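Local structure of galactose-1-phosphate uridylyltransferase (Pyrobaculum aerophilum str. IM2, 6K9Z) at residues A[78-83]-A[141-146]. The protein probably transfers uridylyl groups between UDP-glucose and hexose 1-phosphates such as galactose 1-phosphate, and binds zinc. The protein carries 1 engineered substitution. Numbering follows the deposited sequence.
Sequences LVVVET and SQIYIL. With UDP (uridine-5'-diphosphate), chain G.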
# COMPACT_ATOMS: atom_id res chain seq x y z
N LEU A 78 -0.80 -12.16 -17.60
CA LEU A 78 -1.39 -13.50 -17.74
C LEU A 78 -2.33 -13.78 -16.57
O LEU A 78 -2.09 -13.32 -15.44
CB LEU A 78 -0.27 -14.54 -17.80
CG LEU A 78 0.79 -14.37 -18.90
CD1 LEU A 78 1.88 -15.44 -18.71
CD2 LEU A 78 0.19 -14.47 -20.26
N VAL A 79 -3.35 -14.54 -16.85
CA VAL A 79 -4.31 -15.09 -15.87
C VAL A 79 -4.01 -16.57 -15.76
O VAL A 79 -3.93 -17.28 -16.78
CB VAL A 79 -5.77 -14.83 -16.26
CG1 VAL A 79 -6.70 -15.48 -15.26
CG2 VAL A 79 -6.04 -13.35 -16.36
N VAL A 80 -3.86 -17.02 -14.53
CA VAL A 80 -3.69 -18.46 -14.21
C VAL A 80 -5.09 -18.94 -13.76
O VAL A 80 -5.47 -18.61 -12.61
CB VAL A 80 -2.66 -18.66 -13.10
CG1 VAL A 80 -2.51 -20.14 -12.71
CG2 VAL A 80 -1.30 -18.03 -13.47
N VAL A 81 -5.77 -19.69 -14.61
CA VAL A 81 -7.06 -20.32 -14.26
C VAL A 81 -6.68 -21.61 -13.54
O VAL A 81 -6.16 -22.54 -14.19
CB VAL A 81 -7.98 -20.53 -15.46
CG1 VAL A 81 -9.38 -20.93 -15.01
CG2 VAL A 81 -8.03 -19.33 -16.37
N GLU A 82 -6.98 -21.65 -12.25
CA GLU A 82 -6.42 -22.62 -11.29
C GLU A 82 -7.12 -23.99 -11.32
O GLU A 82 -6.54 -24.91 -10.77
CB GLU A 82 -6.50 -22.00 -9.91
CG GLU A 82 -5.51 -20.86 -9.75
CD GLU A 82 -5.73 -20.09 -8.45
OE1 GLU A 82 -6.76 -20.38 -7.79
OE2 GLU A 82 -4.81 -19.36 -8.03
N THR A 83 -8.31 -24.06 -11.90
CA THR A 83 -9.17 -25.28 -11.94
C THR A 83 -10.25 -25.02 -12.96
O THR A 83 -10.65 -23.86 -13.11
CB THR A 83 -9.81 -25.57 -10.57
OG1 THR A 83 -10.77 -26.61 -10.71
CG2 THR A 83 -10.53 -24.35 -10.01
N SER A 141 -5.32 -16.74 -10.34
CA SER A 141 -4.20 -15.88 -9.93
C SER A 141 -3.66 -15.14 -11.18
O SER A 141 -4.16 -15.36 -12.27
CB SER A 141 -3.16 -16.70 -9.17
OG SER A 141 -2.95 -17.98 -9.73
N GLN A 142 -2.62 -14.34 -11.01
CA GLN A 142 -2.14 -13.45 -12.06
C GLN A 142 -0.63 -13.56 -12.13
O GLN A 142 0.03 -13.75 -11.11
CB GLN A 142 -2.62 -12.00 -11.83
CG GLN A 142 -4.14 -11.80 -11.97
CD GLN A 142 -4.50 -10.34 -12.00
OE1 GLN A 142 -4.16 -9.57 -12.92
NE2 GLN A 142 -5.21 -9.95 -10.97
N ILE A 143 -0.11 -13.37 -13.34
CA ILE A 143 1.33 -13.15 -13.58
C ILE A 143 1.53 -11.84 -14.36
O ILE A 143 0.87 -11.67 -15.40
CB ILE A 143 1.92 -14.33 -14.37
CG1 ILE A 143 1.82 -15.67 -13.63
CG2 ILE A 143 3.38 -14.00 -14.71
CD1 ILE A 143 1.84 -16.88 -14.54
N TYR A 144 2.44 -10.99 -13.91
CA TYR A 144 2.96 -9.88 -14.73
C TYR A 144 4.40 -10.24 -15.03
O TYR A 144 5.18 -10.46 -14.07
CB TYR A 144 2.91 -8.54 -14.02
CG TYR A 144 1.57 -7.95 -13.66
CD1 TYR A 144 0.37 -8.33 -14.26
CD2 TYR A 144 1.52 -6.94 -12.69
CE1 TYR A 144 -0.83 -7.73 -13.91
CE2 TYR A 144 0.33 -6.33 -12.35
CZ TYR A 144 -0.85 -6.72 -12.96
OH TYR A 144 -2.04 -6.17 -12.63
N ILE A 145 4.74 -10.31 -16.30
CA ILE A 145 6.15 -10.39 -16.76
C ILE A 145 6.52 -8.96 -17.15
O ILE A 145 5.89 -8.42 -18.05
CB ILE A 145 6.26 -11.39 -17.93
CG1 ILE A 145 5.82 -12.79 -17.49
CG2 ILE A 145 7.68 -11.43 -18.43
CD1 ILE A 145 5.76 -13.84 -18.55
N LEU A 146 7.44 -8.38 -16.41
CA LEU A 146 7.68 -6.93 -16.44
C LEU A 146 9.08 -6.59 -16.93
O LEU A 146 10.04 -7.33 -16.68
CB LEU A 146 7.51 -6.39 -15.03
CG LEU A 146 6.14 -6.59 -14.38
CD1 LEU A 146 6.28 -6.45 -12.88
CD2 LEU A 146 5.16 -5.61 -14.97
N1 UDP G . -9.88 -10.63 -16.73
C2 UDP G . -9.65 -11.16 -18.01
N3 UDP G . -10.65 -11.39 -18.85
C4 UDP G . -11.88 -11.07 -18.50
C5 UDP G . -12.16 -10.52 -17.28
C6 UDP G . -11.12 -10.30 -16.41
O2 UDP G . -8.56 -11.49 -18.39
O4 UDP G . -12.79 -11.28 -19.27
C1' UDP G . -8.84 -10.31 -15.78
C2' UDP G . -8.99 -8.79 -15.68
O2' UDP G . -8.69 -8.00 -16.81
C3' UDP G . -8.12 -8.44 -14.51
C4' UDP G . -8.36 -9.58 -13.61
O4' UDP G . -9.03 -10.57 -14.40
O3' UDP G . -6.77 -8.29 -14.81
C5' UDP G . -9.15 -8.80 -12.56
O5' UDP G . -8.33 -7.78 -11.92
PA UDP G . -7.79 -6.30 -12.39
O1A UDP G . -8.76 -5.53 -13.25
O2A UDP G . -7.66 -5.56 -11.10
O3A UDP G . -6.34 -6.56 -13.09
PB UDP G . -5.39 -5.74 -14.01
O1B UDP G . -6.22 -5.59 -15.13
O2B UDP G . -4.17 -6.53 -14.24
O3B UDP G . -5.16 -4.49 -13.39
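Leu-78 and Ile-143 form one hydrogen-bonded pair of an antiparallel sheet, Val-80 and Ser-141 form a second, and every backbone N-H and carbonyl of the four residues that faces the opposite strand finds a partner. Leu-78 N donates to Ile-143 O at 2.8 Å and Ile-143 N to Leu-78 O; Val-80 N donates to Ser-141 O and Ser-141 N to Val-80 O. Between them lies the non-hydrogen-bonded pair Val-79 and Gln-142, where Gln-142 CA makes a weaker CA-H...O contact with Leu-78 O at 3.4 Å. These are adjacent strands of the antiparallel half-barrel sheet in the N-terminal HIT-type domain.

The Ser-141 hydroxyl donates to OE2 of Glu-82, the first residue beyond strand 76-81, with 2.9 Å between OG and OE2, on the anti side of the carboxylate. OG sits between the backbone N and the carbonyl carbon (chi1 40°), leaving it also against Val-80 CB. The buried Glu-82 carboxylate has its stronger partner in Arg-126, which forms a salt bridge with OE1. On the largely apolar face of Leu-78, Val-80, Ile-143 and Ile-145, which also holds the Ser-141 hydroxyl, Val-80 CG2 packs against Ile-143 CD1 at 3.5 Å, Leu-78 CD1 reaches Ile-145 CD1, and helix 96-114 lies against Val-80 and Ile-145.

The face of Val-79, Gln-142 and Tyr-144 belongs to the nucleotide. Val-79 CG2 lies 3.7 Å from O2 of the uracil, near the predicted nucleophile position, Phe-140 (engineered here). Tyr-144 OH donates to UDP O2B at 2.7 Å, at the ring edge; Asn-50 and Arg-51 also bond UDP. With its anion matched by Arg-126 and Ser-141, Glu-82 is probably kept ionised despite burial, linking strand 76-81's end to strand 140-146 and, beyond it, strand 121-128.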